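Local coordinates for Ice-binding protein (Leucosporidium, PDB 3UYU) that binds to the surface of ice crystals and inhibits their growth, conferring freeze tolerance with low thermal hysteresis activity, at residues H184-L189 with S202-V207; F14-K19 with A218-P223; L4-G9 with N92-F97; A140-Q145 with T167-Q172. The protein carries 2 engineered substitutions. One frame throughout, in Å; residues are numbered along the deposited sequence.

Contact 1 of 4, residues H184-L189 with S202-V207; sequences HFEGVL and SLNGRV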
loop_
_atom_site.group_PDB
_atom_site.type_symbol
_atom_site.label_atom_id
_atom_site.label_comp_id
_atom_site.label_asym_id
_atom_site.label_seq_id
_atom_site.Cartn_x
_atom_site.Cartn_y
_atom_site.Cartn_z
ATOM N N HIS A 184 17.057 3.894 -25.562
ATOM C CA HIS A 184 17.313 3.625 -24.121
ATOM C C HIS A 184 16.689 4.716 -23.255
ATOM O O HIS A 184 17.038 5.903 -23.359
ATOM C CB HIS A 184 18.816 3.565 -23.813
ATOM C CG HIS A 184 19.068 3.391 -22.359
ATOM N ND1 HIS A 184 18.844 2.191 -21.713
ATOM C CD2 HIS A 184 19.400 4.290 -21.424
ATOM C CE1 HIS A 184 19.046 2.363 -20.419
ATOM N NE2 HIS A 184 19.372 3.634 -20.213
ATOM N N PHE A 185 15.758 4.292 -22.384
ATOM C CA PHE A 185 15.050 5.139 -21.448
ATOM C C PHE A 185 15.594 4.975 -20.026
ATOM O O PHE A 185 16.063 3.897 -19.637
ATOM C CB PHE A 185 13.574 4.689 -21.529
ATOM C CG PHE A 185 12.581 5.669 -20.891
ATOM C CD1 PHE A 185 12.280 5.592 -19.511
ATOM C CD2 PHE A 185 11.922 6.603 -21.679
ATOM C CE1 PHE A 185 11.336 6.493 -18.898
ATOM C CE2 PHE A 185 10.993 7.494 -21.086
ATOM C CZ PHE A 185 10.715 7.434 -19.720
ATOM N N GLU A 186 15.532 6.083 -19.276
ATOM C CA GLU A 186 15.847 6.093 -17.818
ATOM C C GLU A 186 14.652 6.745 -17.075
ATOM O O GLU A 186 14.282 7.864 -17.391
ATOM C CB GLU A 186 17.078 6.974 -17.511
ATOM C CG GLU A 186 18.370 6.416 -18.038
ATOM C CD GLU A 186 19.023 5.365 -17.124
ATOM O OE1 GLU A 186 18.940 5.501 -15.903
ATOM O OE2 GLU A 186 19.650 4.407 -17.659
ATOM N N GLY A 187 14.155 6.052 -16.056
ATOM C CA GLY A 187 13.114 6.690 -15.217
ATOM C C GLY A 187 11.928 5.769 -14.980
ATOM O O GLY A 187 11.825 4.641 -15.488
ATOM N N VAL A 188 11.009 6.315 -14.169
ATOM C CA VAL A 188 9.713 5.695 -13.884
ATOM C C VAL A 188 8.659 6.180 -14.871
ATOM O O VAL A 188 8.431 7.393 -14.989
ATOM C CB VAL A 188 9.292 6.015 -12.430
ATOM C CG1 VAL A 188 7.926 5.380 -12.131
ATOM C CG2 VAL A 188 10.278 5.486 -11.457
ATOM N N LEU A 189 8.073 5.286 -15.658
ATOM C CA LEU A 189 6.981 5.651 -16.570
ATOM C C LEU A 189 5.623 5.398 -15.927
ATOM O O LEU A 189 5.355 4.256 -15.581
ATOM C CB LEU A 189 7.126 4.779 -17.806
ATOM C CG LEU A 189 6.646 5.206 -19.157
ATOM C CD1 LEU A 189 6.934 6.728 -19.490
ATOM C CD2 LEU A 189 7.445 4.293 -20.119
ATOM N N SER A 202 15.638 -0.585 -24.396
ATOM C CA SER A 202 15.987 -0.865 -22.989
ATOM C C SER A 202 15.560 0.288 -22.115
ATOM O O SER A 202 15.423 1.424 -22.565
ATOM C CB SER A 202 17.500 -1.119 -22.861
ATOM O OG SER A 202 18.239 0.009 -23.297
ATOM N N LEU A 203 15.308 -0.042 -20.844
ATOM C CA LEU A 203 14.777 0.920 -19.875
ATOM C C LEU A 203 15.315 0.537 -18.526
ATOM O O LEU A 203 15.176 -0.613 -18.077
ATOM C CB LEU A 203 13.227 0.856 -19.848
ATOM C CG LEU A 203 12.480 1.956 -19.052
ATOM C CD1 LEU A 203 11.197 2.398 -19.761
ATOM C CD2 LEU A 203 12.193 1.479 -17.622
ATOM N N ASN A 204 15.971 1.519 -17.885
ATOM C CA ASN A 204 16.333 1.333 -16.502
ATOM C C ASN A 204 15.403 2.204 -15.671
ATOM O O ASN A 204 15.383 3.423 -15.793
ATOM C CB ASN A 204 17.794 1.759 -16.199
ATOM C CG ASN A 204 18.842 0.930 -16.951
ATOM O OD1 ASN A 204 18.680 -0.247 -17.259
ATOM N ND2 ASN A 204 19.983 1.566 -17.153
ATOM N N GLY A 205 14.630 1.514 -14.841
ATOM C CA GLY A 205 13.441 2.214 -14.214
ATOM C C GLY A 205 12.344 1.182 -14.032
ATOM O O GLY A 205 12.597 0.017 -13.696
ATOM N N ARG A 206 11.083 1.645 -14.211
ATOM C CA ARG A 206 9.913 0.811 -14.165
ATOM C C ARG A 206 8.855 1.334 -15.140
ATOM O O ARG A 206 8.868 2.511 -15.508
ATOM C CB ARG A 206 9.252 0.915 -12.773
ATOM C CG ARG A 206 10.134 0.713 -11.646
ATOM C CD ARG A 206 9.174 1.173 -10.462
ATOM N NE ARG A 206 10.136 1.365 -9.465
ATOM C CZ ARG A 206 10.744 0.363 -8.873
ATOM N NH1 ARG A 206 10.439 -0.928 -9.184
ATOM N NH2 ARG A 206 11.666 0.591 -7.963
ATOM N N VAL A 207 7.934 0.427 -15.512
ATOM C CA VAL A 207 6.815 0.732 -16.395
ATOM C C VAL A 207 5.489 0.428 -15.666
ATOM O O VAL A 207 5.239 -0.704 -15.322
ATOM C CB VAL A 207 6.893 -0.048 -17.719
ATOM C CG1 VAL A 207 5.740 0.330 -18.650
ATOM C CG2 VAL A 207 8.257 0.258 -18.417
#
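His-184 and Ser-202 meet through their polar ends, with ND1 of the ring 2.8 Å from the serine OG. The imidazole lies with CG anti to its backbone N (chi1 176°), which carries the ring along the strand pair so that its other nitrogen faces Glu-186. NE2 donates to Glu-186 OE2 over 2.7 Å, almost in the ring plane and on the anti lone pair of the oxygen. The same oxygen takes a second bond from Asn-204 ND2 at 2.9 Å, arriving on the syn side but tilted from the carboxylate plane. Two donors thus hold this oxygen, and the carboxylate would be expected to favour a protonated imidazole. A leucine in place of Glu-186 would probably leave both His-184 NE2 and Asn-204 ND2 without this acceptor and let the imidazole turn more freely.

On the other face of the pair, Leu-203 runs alongside Phe-185, its CD1 3.4 Å from the phenylalanine CD1. Backbone bonds of a parallel pairing set this register, including Phe-185 N to Ser-202 O and Leu-189 N to Arg-206 O, whereas Arg-206 N to Gly-187 O is weak. Both chains turn a corner at the same level, where Gly-187 and Gly-205 face each other; Gly-205 CA lies close against Gly-187 O, at 3.2 Å.

These are successive coils of the right-handed beta-helix. Strand 169-173 pairs with strand 188-191 on one flank; on the other, strand 202-209 pairs with 219-221 before the corner and with 16-18 after it. Leu-150 and Met-152 of strand 150-152 pack on Phe-185 from within.

Contact 2 of 4, residues F14-K19 with A218-P223; sequences FAILAK and ATVNSP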
loop_
_atom_site.group_PDB
_atom_site.type_symbol
_atom_site.label_atom_id
_atom_site.label_comp_id
_atom_site.label_asym_id
_atom_site.label_seq_id
_atom_site.Cartn_x
_atom_site.Cartn_y
_atom_site.Cartn_z
ATOM N N PHE A 14 7.867 -3.602 -8.466
ATOM C CA PHE A 14 7.612 -4.140 -9.838
ATOM C C PHE A 14 8.469 -3.432 -10.877
ATOM O O PHE A 14 8.532 -2.182 -10.960
ATOM C CB PHE A 14 6.101 -3.991 -10.241
ATOM C CG PHE A 14 5.177 -4.917 -9.506
ATOM C CD1 PHE A 14 4.731 -4.607 -8.196
ATOM C CD2 PHE A 14 4.794 -6.142 -10.084
ATOM C CE1 PHE A 14 3.940 -5.501 -7.500
ATOM C CE2 PHE A 14 3.999 -7.020 -9.403
ATOM C CZ PHE A 14 3.582 -6.704 -8.042
ATOM N N ALA A 15 9.010 -4.277 -11.758
ATOM C CA ALA A 15 9.530 -3.725 -13.013
ATOM C C ALA A 15 8.492 -3.271 -14.016
ATOM O O ALA A 15 8.666 -2.263 -14.670
ATOM C CB ALA A 15 10.468 -4.771 -13.662
ATOM N N ILE A 16 7.419 -4.060 -14.131
ATOM C CA ILE A 16 6.318 -3.739 -15.024
ATOM C C ILE A 16 5.022 -4.104 -14.271
ATOM O O ILE A 16 4.934 -5.204 -13.700
ATOM C CB ILE A 16 6.392 -4.608 -16.321
ATOM C CG1 ILE A 16 7.710 -4.375 -17.054
ATOM C CG2 ILE A 16 5.288 -4.181 -17.274
ATOM C CD1 ILE A 16 7.838 -5.246 -18.315
ATOM N N LEU A 17 4.090 -3.164 -14.236
ATOM C CA LEU A 17 2.770 -3.399 -13.663
ATOM C C LEU A 17 1.742 -2.830 -14.601
ATOM O O LEU A 17 1.891 -1.725 -15.040
ATOM C CB LEU A 17 2.663 -2.720 -12.276
ATOM C CG LEU A 17 1.369 -3.006 -11.474
ATOM C CD1 LEU A 17 1.314 -4.456 -10.995
ATOM C CD2 LEU A 17 1.382 -2.092 -10.250
ATOM N N ALA A 18 0.712 -3.623 -14.935
ATOM C CA ALA A 18 -0.278 -3.184 -15.904
ATOM C C ALA A 18 -1.651 -3.651 -15.498
ATOM O O ALA A 18 -1.787 -4.639 -14.847
ATOM C CB ALA A 18 0.057 -3.676 -17.367
ATOM N N LYS A 19 -2.648 -2.934 -15.955
ATOM C CA LYS A 19 -4.038 -3.324 -15.579
ATOM C C LYS A 19 -4.677 -4.279 -16.555
ATOM O O LYS A 19 -5.555 -5.064 -16.166
ATOM C CB LYS A 19 -4.892 -2.056 -15.439
ATOM C CG LYS A 19 -4.525 -1.227 -14.158
ATOM C CD LYS A 19 -5.506 -0.093 -13.902
ATOM C CE LYS A 19 -6.741 -0.673 -13.297
ATOM N NZ LYS A 19 -7.583 0.575 -12.971
ATOM N N ALA A 218 12.666 -6.661 -25.570
ATOM C CA ALA A 218 13.000 -5.407 -24.844
ATOM C C ALA A 218 13.568 -5.731 -23.473
ATOM O O ALA A 218 13.269 -6.793 -22.881
ATOM C CB ALA A 218 11.783 -4.542 -24.671
ATOM N N THR A 219 14.398 -4.821 -22.965
ATOM C CA THR A 219 15.048 -4.980 -21.678
ATOM C C THR A 219 14.499 -3.941 -20.704
ATOM O O THR A 219 14.366 -2.762 -21.071
ATOM C CB THR A 219 16.524 -4.723 -21.887
ATOM O OG1 THR A 219 17.041 -5.841 -22.669
ATOM C CG2 THR A 219 17.272 -4.579 -20.599
ATOM N N VAL A 220 14.152 -4.422 -19.500
ATOM C CA VAL A 220 13.766 -3.520 -18.397
ATOM C C VAL A 220 14.535 -3.916 -17.159
ATOM O O VAL A 220 14.403 -5.053 -16.715
ATOM C CB VAL A 220 12.233 -3.610 -18.078
ATOM C CG1 VAL A 220 11.941 -2.674 -16.852
ATOM C CG2 VAL A 220 11.445 -3.163 -19.281
ATOM N N ASN A 221 15.389 -3.007 -16.633
ATOM C CA ASN A 221 16.123 -3.296 -15.394
ATOM C C ASN A 221 15.608 -2.383 -14.323
ATOM O O ASN A 221 15.792 -1.169 -14.381
ATOM C CB ASN A 221 17.664 -3.068 -15.590
ATOM C CG ASN A 221 18.255 -4.005 -16.623
ATOM O OD1 ASN A 221 19.203 -3.596 -17.370
ATOM N ND2 ASN A 221 17.774 -5.217 -16.698
ATOM N N SER A 222 14.933 -3.003 -13.312
ATOM C CA SER A 222 14.351 -2.208 -12.183
ATOM C C SER A 222 15.293 -2.323 -10.982
ATOM O O SER A 222 16.066 -3.261 -10.890
ATOM C CB SER A 222 12.885 -2.689 -11.904
ATOM O OG SER A 222 12.948 -3.969 -11.275
ATOM N N PRO A 223 15.254 -1.349 -10.060
ATOM C CA PRO A 223 16.007 -1.398 -8.777
ATOM C C PRO A 223 15.705 -2.657 -7.922
ATOM O O PRO A 223 14.582 -3.211 -7.886
ATOM C CB PRO A 223 15.491 -0.139 -8.063
ATOM C CG PRO A 223 15.145 0.793 -9.188
ATOM C CD PRO A 223 14.433 -0.144 -10.184
#
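Ser-222 OG, which is hydrogen-bonded to the carbonyl of Leu-31, rests 3.5 Å from Ala-15 CB. The hydroxyl sits between the backbone N and the carbonyl carbon (chi1 73°), the crowded position, and there it has the alanine methyl on one flank while its polar need is met by strand 29-31. Ser-222 CB comes about as close to the same methyl, at 3.6 Å, so the alanine methyl meets both CB and OG of the serine.

The rest of the contact is apolar. Val-220 points its side chain at the other segment and divides the work between its two methyls. CG1, anti to the backbone N, lies 4.1 Å from Ala-15 CB, whereas CG2 meets the tip of Ile-16, whose CD1 reaches it at 4.3 Å. Ile-30 packs against Ala-15, Ile-16 and Val-220 alike, closing the cluster from strand 29-31.

Segment 14-19 pairs its backbone with strands 202-209 and 34-36; strand 202-209 also pairs with strand 219-221. The segments therefore belong to different faces of the beta-helix and meet across its interior. Small residues and methyl groups at van der Waals range imply a joint held by hydrophobic burial, with its one hydroxyl satisfied by a backbone carbonyl.

Contact 3 of 4, residues L4-G9 with N92-F97; sequences LSVELG and NQAAGF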
loop_
_atom_site.group_PDB
_atom_site.type_symbol
_atom_site.label_atom_id
_atom_site.label_comp_id
_atom_site.label_asym_id
_atom_site.label_seq_id
_atom_site.Cartn_x
_atom_site.Cartn_y
_atom_site.Cartn_z
ATOM N N LEU A 4 10.430 16.891 -5.804
ATOM C CA LEU A 4 9.438 16.386 -6.704
ATOM C C LEU A 4 9.394 14.825 -6.664
ATOM O O LEU A 4 8.967 14.187 -7.637
ATOM C CB LEU A 4 9.701 16.973 -8.118
ATOM C CG LEU A 4 9.610 18.532 -8.263
ATOM C CD1 LEU A 4 10.020 18.963 -9.648
ATOM C CD2 LEU A 4 8.175 18.991 -7.940
ATOM N N SER A 5 9.779 14.226 -5.537
ATOM C CA SER A 5 9.681 12.782 -5.386
ATOM C C SER A 5 8.241 12.308 -5.601
ATOM O O SER A 5 7.284 12.920 -5.080
ATOM C CB SER A 5 10.106 12.359 -3.959
ATOM O OG SER A 5 11.499 12.570 -3.858
ATOM N N VAL A 6 8.087 11.198 -6.308
ATOM C CA VAL A 6 6.767 10.542 -6.416
ATOM C C VAL A 6 6.774 9.195 -5.681
ATOM O O VAL A 6 7.551 8.270 -6.023
ATOM C CB VAL A 6 6.419 10.334 -7.916
ATOM C CG1 VAL A 6 5.098 9.548 -8.069
ATOM C CG2 VAL A 6 6.334 11.692 -8.624
ATOM N N GLU A 7 5.871 9.051 -4.702
ATOM C CA GLU A 7 5.846 7.913 -3.831
ATOM C C GLU A 7 5.110 6.763 -4.509
ATOM O O GLU A 7 3.931 6.874 -4.886
ATOM C CB GLU A 7 5.133 8.306 -2.498
ATOM C CG GLU A 7 4.912 7.152 -1.584
ATOM C CD GLU A 7 6.243 6.441 -1.244
ATOM O OE1 GLU A 7 7.196 7.191 -0.872
ATOM O OE2 GLU A 7 6.387 5.185 -1.377
ATOM N N LEU A 8 5.824 5.662 -4.681
ATOM C CA LEU A 8 5.253 4.513 -5.443
ATOM C C LEU A 8 4.591 3.432 -4.584
ATOM O O LEU A 8 3.881 2.588 -5.133
ATOM C CB LEU A 8 6.339 3.850 -6.327
ATOM C CG LEU A 8 7.054 4.823 -7.243
ATOM C CD1 LEU A 8 8.190 3.962 -7.934
ATOM C CD2 LEU A 8 6.112 5.396 -8.293
ATOM N N GLY A 9 4.849 3.405 -3.248
ATOM C CA GLY A 9 4.230 2.347 -2.481
ATOM C C GLY A 9 4.681 0.981 -2.935
ATOM O O GLY A 9 5.906 0.754 -3.311
ATOM N N ASN A 92 -1.423 10.210 -10.158
ATOM C CA ASN A 92 -2.164 11.416 -9.759
ATOM C C ASN A 92 -1.303 12.430 -9.048
ATOM O O ASN A 92 -1.445 13.640 -9.267
ATOM C CB ASN A 92 -3.368 11.004 -8.918
ATOM C CG ASN A 92 -4.441 10.254 -9.722
ATOM O OD1 ASN A 92 -4.517 10.349 -10.987
ATOM N ND2 ASN A 92 -5.319 9.549 -9.010
ATOM N N GLN A 93 -0.387 11.955 -8.194
ATOM C CA GLN A 93 0.543 12.840 -7.519
ATOM C C GLN A 93 1.378 13.552 -8.570
ATOM O O GLN A 93 1.545 14.764 -8.522
ATOM C CB GLN A 93 1.412 12.076 -6.518
ATOM C CG GLN A 93 2.370 13.025 -5.810
ATOM C CD GLN A 93 3.392 12.336 -4.909
ATOM O OE1 GLN A 93 3.683 11.169 -5.048
ATOM N NE2 GLN A 93 4.024 13.112 -4.050
ATOM N N ALA A 94 1.950 12.782 -9.493
ATOM C CA ALA A 94 2.774 13.390 -10.562
ATOM C C ALA A 94 2.028 14.408 -11.405
ATOM O O ALA A 94 2.567 15.467 -11.743
ATOM C CB ALA A 94 3.394 12.219 -11.454
ATOM N N ALA A 95 0.779 14.082 -11.773
ATOM C CA ALA A 95 -0.092 15.006 -12.558
ATOM C C ALA A 95 -0.516 16.220 -11.736
ATOM O O ALA A 95 -0.853 17.286 -12.334
ATOM C CB ALA A 95 -1.303 14.290 -13.044
ATOM N N GLY A 96 -0.459 16.084 -10.400
ATOM C CA GLY A 96 -0.988 17.106 -9.465
ATOM C C GLY A 96 -0.100 18.221 -9.030
ATOM O O GLY A 96 -0.602 19.217 -8.490
ATOM N N PHE A 97 1.235 18.130 -9.257
ATOM C CA PHE A 97 2.145 19.195 -8.857
ATOM C C PHE A 97 1.823 20.486 -9.619
ATOM O O PHE A 97 1.526 20.460 -10.818
ATOM C CB PHE A 97 3.605 18.833 -9.166
ATOM C CG PHE A 97 4.190 17.724 -8.324
ATOM C CD1 PHE A 97 4.420 17.883 -6.970
ATOM C CD2 PHE A 97 4.625 16.509 -8.953
ATOM C CE1 PHE A 97 4.991 16.807 -6.183
ATOM C CE2 PHE A 97 5.214 15.441 -8.181
ATOM C CZ PHE A 97 5.406 15.589 -6.823
HETATM O O HOH W 1 2.076 9.024 -4.593
#
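Leu-4 and Phe-97 make the apolar centre of this contact. The leucine CD2 lies over the middle of the phenylalanine ring, 4.1 Å from the centroid and 12° off the ring normal, a CH-pi contact. Gln-93 O approaches the opposite face near its rim, so the ring is sandwiched between the leucine methyl and the carbonyl of Gln-93, in the last turn of the helix that precedes it. Val-6 meets the same ring at its edge, where CG2 stands 3.9 Å from CE2. That methyl also touches Ala-94 CB at 4.1 Å, which ties the valine to the last turn of the helix as well as to the aromatic residue beyond it.

The polar part belongs to Gln-93. With CG anti to the backbone N (chi1 -179°), its extended chain runs antiparallel to the Val-6 side chain, bringing the amide to the backbone of the N-terminal segment. There OE1 accepts the Glu-7 N-H at 3.1 Å. A water completes a short bridge, donating to Glu-7 O and, at 2.7 Å, to the same OE1, so one amide oxygen is gripped by a backbone N-H and a water. Within the N-terminal segment, Glu-7 OE2 accepts from Gly-9 N at 3.0 Å, folding the carboxylate back on its own loop.

Leu-4, Val-6 and Phe-97 all press on Val-143 of strand 142-146, so the N-terminal segment is wedged between helix and sheet. A long helix, here 76-96, packed alongside a right-handed beta-helix is a hallmark of this ice-binding protein family.

Contact 4 of 4, residues A140-Q145 with T167-Q172; sequences ATWVFQ and TNIAFQ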
loop_
_atom_site.group_PDB
_atom_site.type_symbol
_atom_site.label_atom_id
_atom_site.label_comp_id
_atom_site.label_asym_id
_atom_site.label_seq_id
_atom_site.Cartn_x
_atom_site.Cartn_y
_atom_site.Cartn_z
ATOM N N ALA A 140 18.557 15.139 -6.773
ATOM C CA ALA A 140 17.712 15.986 -7.627
ATOM C C ALA A 140 16.552 15.203 -8.154
ATOM O O ALA A 140 16.705 14.034 -8.456
ATOM C CB ALA A 140 18.459 16.573 -8.762
ATOM N N THR A 141 15.408 15.890 -8.300
ATOM C CA THR A 141 14.207 15.259 -8.858
ATOM C C THR A 141 13.664 15.961 -10.092
ATOM O O THR A 141 13.772 17.210 -10.237
ATOM C CB THR A 141 13.059 15.122 -7.800
ATOM O OG1 THR A 141 12.915 16.397 -7.159
ATOM C CG2 THR A 141 13.409 14.051 -6.786
ATOM N N TRP A 142 13.098 15.138 -10.993
ATOM C CA TRP A 142 12.482 15.607 -12.243
ATOM C C TRP A 142 11.075 14.968 -12.334
ATOM O O TRP A 142 10.933 13.781 -12.134
ATOM C CB TRP A 142 13.235 15.064 -13.458
ATOM C CG TRP A 142 14.591 15.681 -13.748
ATOM C CD1 TRP A 142 14.877 16.666 -14.674
ATOM C CD2 TRP A 142 15.846 15.299 -13.155
ATOM N NE1 TRP A 142 16.250 16.905 -14.690
ATOM C CE2 TRP A 142 16.855 16.091 -13.774
ATOM C CE3 TRP A 142 16.220 14.371 -12.165
ATOM C CZ2 TRP A 142 18.228 15.994 -13.432
ATOM C CZ3 TRP A 142 17.588 14.262 -11.820
ATOM C CH2 TRP A 142 18.576 15.122 -12.455
ATOM N N VAL A 143 10.073 15.766 -12.716
ATOM C CA VAL A 143 8.766 15.214 -13.094
ATOM C C VAL A 143 8.343 15.861 -14.370
ATOM O O VAL A 143 8.439 17.110 -14.465
ATOM C CB VAL A 143 7.682 15.496 -12.006
ATOM C CG1 VAL A 143 6.245 15.150 -12.581
ATOM C CG2 VAL A 143 8.027 14.749 -10.743
ATOM N N PHE A 144 7.936 15.030 -15.334
ATOM C CA PHE A 144 7.312 15.443 -16.631
ATOM C C PHE A 144 5.833 15.177 -16.592
ATOM O O PHE A 144 5.404 14.083 -16.235
ATOM C CB PHE A 144 7.978 14.652 -17.781
ATOM C CG PHE A 144 9.488 14.808 -17.717
ATOM C CD1 PHE A 144 10.258 13.989 -16.863
ATOM C CD2 PHE A 144 10.108 15.900 -18.306
ATOM C CE1 PHE A 144 11.666 14.243 -16.708
ATOM C CE2 PHE A 144 11.477 16.127 -18.192
ATOM C CZ PHE A 144 12.267 15.324 -17.380
ATOM N N GLN A 145 5.070 16.235 -16.877
ATOM C CA GLN A 145 3.605 16.134 -16.969
ATOM C C GLN A 145 3.203 16.334 -18.422
ATOM O O GLN A 145 3.390 17.456 -18.950
ATOM C CB GLN A 145 2.938 17.205 -16.114
ATOM C CG GLN A 145 3.356 17.230 -14.643
ATOM C CD GLN A 145 2.795 18.429 -13.914
ATOM O OE1 GLN A 145 2.845 19.572 -14.439
ATOM N NE2 GLN A 145 2.330 18.221 -12.680
ATOM N N THR A 167 15.950 6.708 -10.226
ATOM C CA THR A 167 14.880 6.612 -9.214
ATOM C C THR A 167 14.205 7.945 -8.985
ATOM O O THR A 167 13.128 7.974 -8.390
ATOM C CB THR A 167 15.400 6.089 -7.882
ATOM O OG1 THR A 167 16.480 6.884 -7.411
ATOM C CG2 THR A 167 15.968 4.686 -8.115
ATOM N N ASN A 168 14.851 9.045 -9.413
ATOM C CA ASN A 168 14.364 10.402 -9.155
ATOM C C ASN A 168 13.785 11.065 -10.378
ATOM O O ASN A 168 13.682 12.303 -10.364
ATOM C CB ASN A 168 15.501 11.264 -8.525
ATOM C CG ASN A 168 15.900 10.731 -7.151
ATOM O OD1 ASN A 168 15.060 10.173 -6.402
ATOM N ND2 ASN A 168 17.218 10.870 -6.826
ATOM N N ILE A 169 13.453 10.290 -11.438
ATOM C CA ILE A 169 12.957 10.820 -12.729
ATOM C C ILE A 169 11.603 10.128 -12.943
ATOM O O ILE A 169 11.539 8.882 -12.994
ATOM C CB ILE A 169 13.939 10.466 -13.899
ATOM C CG1 ILE A 169 15.312 11.203 -13.692
ATOM C CG2 ILE A 169 13.352 10.827 -15.216
ATOM C CD1 ILE A 169 16.445 10.695 -14.684
ATOM N N ALA A 170 10.534 10.933 -13.022
ATOM C CA ALA A 170 9.182 10.374 -13.251
ATOM C C ALA A 170 8.483 11.053 -14.395
ATOM O O ALA A 170 8.490 12.286 -14.465
ATOM C CB ALA A 170 8.338 10.519 -11.979
ATOM N N PHE A 171 7.909 10.233 -15.291
ATOM C CA PHE A 171 7.180 10.731 -16.442
ATOM C C PHE A 171 5.735 10.354 -16.302
ATOM O O PHE A 171 5.381 9.167 -16.338
ATOM C CB PHE A 171 7.729 10.055 -17.729
ATOM C CG PHE A 171 9.045 10.630 -18.257
ATOM C CD1 PHE A 171 9.019 11.532 -19.331
ATOM C CD2 PHE A 171 10.288 10.208 -17.748
ATOM C CE1 PHE A 171 10.215 12.076 -19.886
ATOM C CE2 PHE A 171 11.510 10.765 -18.268
ATOM C CZ PHE A 171 11.465 11.658 -19.333
ATOM N N GLN A 172 4.877 11.367 -16.205
ATOM C CA GLN A 172 3.421 11.080 -16.175
ATOM C C GLN A 172 2.882 11.397 -17.563
ATOM O O GLN A 172 3.058 12.522 -18.019
ATOM C CB GLN A 172 2.781 12.014 -15.141
ATOM C CG GLN A 172 1.179 12.053 -15.200
ATOM C CD GLN A 172 0.666 13.135 -16.128
ATOM O OE1 GLN A 172 1.073 14.305 -16.021
ATOM N NE2 GLN A 172 -0.293 12.762 -17.017
HETATM O O HOH W 2 18.899 12.392 -8.854
#
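Phe-144 and Phe-171 form the tightly packed part of this contact. Their rings stack offset, with centroids 4.2 Å apart and planes at 15°, and the two side chains run next to each other from adjacent parallel strands. Phe-144 CD1 stands over the middle of the Phe-171 ring, 3.6 Å from its CZ. Next along the same face, Ile-169 lays CG1 against Trp-142 CE3, also at 3.6 Å, and points its CG2 at the edge of the Phe-144 ring. An alanine in place of Phe-171 would probably open a gap under the Phe-144 ring and leave that ring free to tilt.

Beneath the rings the backbones are joined by four regular bonds, from Trp-142 N to Asn-168 O at one end to Gln-172 N to Phe-144 O at 2.8 Å at the other. The more open, solvated end lies at Ala-140 and Asn-168, where a water links Ala-140 O to Asn-168 ND2. On the reverse face Val-143 and Ala-170 pack only lightly, at 4.4 Å between CG2 and CB.

Strand 118-122 borders strand 142-146 on the far side, and strand 188-191 pairs with strand 169-173 on the opposite edge. At the glutamine end of the reverse face lies helix 76-96: Gln-145 NE2 bonds Ala-94 O and, just past the helix, Phe-97 O, and Gln-172 NE2 bonds the Tyr-91 hydroxyl, while Leu-4 and Val-6 cover Val-143. Phe-134 of strand 132-135 packs against Trp-142, Ile-169 and Phe-171.

Overall arrangement
Contacts 1, 2 and 4 are largely buried and belong to the coils of the beta-helix, whereas contact 3 is only partly buried and lies against its outside. Contacts 1 and 4 are both parallel strand pairings and share a border, since strand 188-191 pairs with strand 169-173 and Phe-185 meets Phe-171 in the interior. They differ on the other face: contact 1 carries a polar network of histidine, carboxylate and amide, contact 4 a surface that receives segment 4-9 and the end of helix 76-96. Contact 2 joins strands of different faces through apolar groups and one serine, with no polar bond between the two segments. Contact 3 mixes aromatic packing with an amide-water bridge and meets contact 4 through Leu-4 N with Thr-141 OG1.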